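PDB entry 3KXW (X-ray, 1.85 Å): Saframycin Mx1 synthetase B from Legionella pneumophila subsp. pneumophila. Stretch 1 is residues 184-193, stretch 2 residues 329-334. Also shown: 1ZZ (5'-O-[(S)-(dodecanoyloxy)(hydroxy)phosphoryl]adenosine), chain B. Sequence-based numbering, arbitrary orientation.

Stretch 1, residues 184-193: GVMVSHHNLL
Stretch 2 (329-334) LAEATL

How does the strand of stretch 1 meet stretch 2? Residues 184-188 are extended, and Val185 (phi/psi -72/127, chi1 t) points toward the other stretch. Its CA lies 6.0 Å from Glu331 CA. Val185 CG1 sits 3.4 Å from Ala330 O, while the methyl Ala330 CB, in the short 3-10 segment 330-331, gives Val185 CG2 an apolar partner at 4.0 Å. Met186, a selenomethionine (m, t, p) between two residues that point toward stretch 2, points away, as strand alternation would lead one to expect.

What continues the register? Val187 (-95/116, chi1 t) again points toward stretch 2, its CA 6.5 Å from Thr333 CA and its CG1 4.0 Å from Thr333 OG1; the register thus advances in the same direction on both stretches. Thr333 (71/-67, chi1 m) points back; its N donates to Ala330 O at 2.9 Å, closing the turn.

How does the helix, beginning at 189, join in? Ser188 (-79/166, chi1 p) is the N-cap: Asn191 N donates to Ser188 OG at 2.9 Å. Asn191 (-57/-48, chi1 m) brings CB to 3.5 Å from Thr333 OG1, a buried hydroxyl satisfied by hydrogen bonding elsewhere in the structure. Leu192 CA lies 4.4 Å from Thr333 CG2.

What holds the contact together? No hydrogen bond crosses it; packing buries 250 Å² in total. Beside it, Ala330 N donates to 1ZZ O3 at 3.0 Å, tying stretch 2 to the acyl-adenylate.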

# COMPACT_ATOMS: atom_id res chain seq x y z
N GLY A 184 10.35 -7.77 -7.46
CA GLY A 184 10.53 -6.39 -7.87
C GLY A 184 9.92 -6.16 -9.24
O GLY A 184 10.48 -6.55 -10.27
N VAL A 185 8.75 -5.55 -9.24
CA VAL A 185 8.02 -5.31 -10.48
C VAL A 185 8.72 -4.21 -11.29
O VAL A 185 9.01 -3.13 -10.78
CB VAL A 185 6.57 -4.90 -10.19
CG1 VAL A 185 5.85 -4.53 -11.49
CG2 VAL A 185 5.85 -6.03 -9.42
N MSE A 186 9.02 -4.52 -12.55
CA MSE A 186 9.75 -3.60 -13.41
C MSE A 186 8.78 -2.64 -14.10
O MSE A 186 8.14 -3.02 -15.07
CB MSE A 186 10.53 -4.41 -14.45
CG MSE A 186 11.39 -5.47 -13.78
SE MSE A 186 11.98 -6.87 -15.05
CE MSE A 186 12.97 -5.81 -16.30
N VAL A 187 8.67 -1.42 -13.58
CA VAL A 187 7.75 -0.43 -14.14
C VAL A 187 8.49 0.46 -15.13
O VAL A 187 9.42 1.18 -14.75
CB VAL A 187 7.12 0.43 -13.03
CG1 VAL A 187 6.07 1.40 -13.60
CG2 VAL A 187 6.48 -0.49 -12.02
N SER A 188 8.10 0.40 -16.40
CA SER A 188 8.78 1.20 -17.42
C SER A 188 8.29 2.65 -17.37
O SER A 188 7.29 2.94 -16.73
CB SER A 188 8.53 0.62 -18.82
OG SER A 188 7.19 0.83 -19.23
N HIS A 189 9.02 3.54 -18.03
CA HIS A 189 8.58 4.92 -18.14
C HIS A 189 7.20 5.04 -18.80
O HIS A 189 6.39 5.87 -18.41
CB HIS A 189 9.63 5.76 -18.86
CG HIS A 189 10.78 6.14 -17.98
ND1 HIS A 189 10.69 7.16 -17.06
CD2 HIS A 189 12.03 5.63 -17.87
CE1 HIS A 189 11.84 7.26 -16.41
NE2 HIS A 189 12.67 6.35 -16.88
N HIS A 190 6.96 4.20 -19.81
CA HIS A 190 5.67 4.17 -20.52
C HIS A 190 4.57 3.60 -19.60
O HIS A 190 3.45 4.11 -19.58
CB HIS A 190 5.82 3.36 -21.83
CG HIS A 190 4.63 3.42 -22.75
ND1 HIS A 190 4.24 4.57 -23.39
CD2 HIS A 190 3.81 2.44 -23.20
CE1 HIS A 190 3.19 4.32 -24.15
NE2 HIS A 190 2.90 3.03 -24.05
N ASN A 191 4.89 2.56 -18.83
CA ASN A 191 3.91 2.00 -17.88
C ASN A 191 3.43 3.07 -16.93
O ASN A 191 2.25 3.21 -16.66
CB ASN A 191 4.55 0.91 -17.00
CG ASN A 191 4.79 -0.40 -17.72
OD1 ASN A 191 4.06 -0.78 -18.66
ND2 ASN A 191 5.78 -1.14 -17.25
N LEU A 192 4.40 3.79 -16.37
CA LEU A 192 4.15 4.80 -15.36
C LEU A 192 3.28 5.93 -15.91
O LEU A 192 2.24 6.24 -15.33
CB LEU A 192 5.48 5.36 -14.86
CG LEU A 192 5.37 6.51 -13.85
CD1 LEU A 192 4.63 6.08 -12.58
CD2 LEU A 192 6.75 7.03 -13.51
N LEU A 193 3.68 6.53 -17.02
CA LEU A 193 2.86 7.60 -17.60
C LEU A 193 1.47 7.08 -17.97
O LEU A 193 0.49 7.78 -17.82
CB LEU A 193 3.53 8.24 -18.81
CG LEU A 193 4.81 9.07 -18.57
CD1 LEU A 193 5.32 9.58 -19.95
CD2 LEU A 193 4.55 10.23 -17.62
N LEU A 329 -2.98 -3.61 -8.73
CA LEU A 329 -1.80 -4.30 -8.20
C LEU A 329 -0.55 -3.78 -8.88
O LEU A 329 -0.61 -3.19 -9.95
CB LEU A 329 -1.88 -5.82 -8.32
CG LEU A 329 -2.48 -6.67 -9.45
CD1 LEU A 329 -2.99 -5.94 -10.71
CD2 LEU A 329 -1.68 -7.94 -9.76
N ALA A 330 0.59 -4.02 -8.24
CA ALA A 330 1.85 -3.45 -8.70
C ALA A 330 2.20 -3.93 -10.11
O ALA A 330 2.78 -3.20 -10.88
CB ALA A 330 2.96 -3.81 -7.75
N GLU A 331 1.82 -5.18 -10.40
CA GLU A 331 2.12 -5.80 -11.71
C GLU A 331 1.42 -5.07 -12.85
O GLU A 331 1.80 -5.20 -14.02
CB GLU A 331 1.76 -7.29 -11.70
CG GLU A 331 2.74 -8.16 -10.92
CD GLU A 331 2.38 -8.26 -9.44
OE1 GLU A 331 1.62 -7.39 -8.94
OE2 GLU A 331 2.86 -9.22 -8.78
N ALA A 332 0.37 -4.32 -12.52
CA ALA A 332 -0.32 -3.50 -13.51
C ALA A 332 -0.08 -2.01 -13.25
O ALA A 332 -0.89 -1.15 -13.61
CB ALA A 332 -1.80 -3.81 -13.53
N THR A 333 1.08 -1.73 -12.65
CA THR A 333 1.49 -0.40 -12.22
C THR A 333 0.68 0.04 -11.02
O THR A 333 1.21 0.15 -9.92
CB THR A 333 1.47 0.64 -13.38
OG1 THR A 333 2.36 0.19 -14.41
CG2 THR A 333 1.97 1.95 -12.90
N LEU A 334 -0.62 0.27 -11.20
CA LEU A 334 -1.46 0.51 -10.03
C LEU A 334 -2.92 0.29 -10.35
O LEU A 334 -3.45 -0.78 -10.07
CB LEU A 334 -1.26 1.91 -9.46
CG LEU A 334 -1.99 2.17 -8.13
CD1 LEU A 334 -1.39 1.34 -7.01
CD2 LEU A 334 -1.93 3.66 -7.81
P 1ZZ B . -0.13 -4.56 -4.34
C1 1ZZ B . -4.77 9.18 -6.23
N1 1ZZ B . -6.38 -5.92 -3.70
O1 1ZZ B . -2.78 -2.85 -3.52
C2 1ZZ B . -4.95 7.79 -5.63
N2 1ZZ B . -7.33 -4.01 -4.37
O2 1ZZ B . -0.79 -3.08 -4.73
C3 1ZZ B . -5.25 6.73 -6.70
N3 1ZZ B . -8.58 -7.17 -3.01
O3 1ZZ B . 0.66 -5.04 -5.46
C4 1ZZ B . -4.99 5.32 -6.15
N4 1ZZ B . -10.53 -5.79 -3.34
O4 1ZZ B . 0.79 -4.37 -3.03
C5 1ZZ B . -5.68 4.22 -6.98
N5 1ZZ B . -10.50 -3.64 -4.27
O5 1ZZ B . -1.32 -5.66 -3.95
C6 1ZZ B . -5.46 2.87 -6.28
O6 1ZZ B . -3.99 -6.38 -3.26
C7 1ZZ B . -6.15 1.57 -6.75
O7 1ZZ B . -5.09 -8.94 -4.09
C8 1ZZ B . -6.00 0.29 -5.91
O8 1ZZ B . -3.67 -8.37 -6.04
C9 1ZZ B . -4.66 -0.39 -6.26
C10 1ZZ B . -4.04 -1.21 -5.10
C11 1ZZ B . -2.59 -1.59 -5.50
C12 1ZZ B . -2.20 -2.89 -4.78
C13 1ZZ B . -2.40 -5.92 -4.82
C14 1ZZ B . -3.27 -6.85 -4.25
C15 1ZZ B . -4.29 -7.47 -5.27
C16 1ZZ B . -5.27 -7.94 -4.53
C17 1ZZ B . -5.39 -6.88 -3.55
C18 1ZZ B . -6.19 -4.59 -4.25
C19 1ZZ B . -8.36 -4.96 -3.85
C20 1ZZ B . -7.80 -6.08 -3.51
C21 1ZZ B . -9.88 -7.03 -2.88
C22 1ZZ B . -9.87 -4.84 -3.78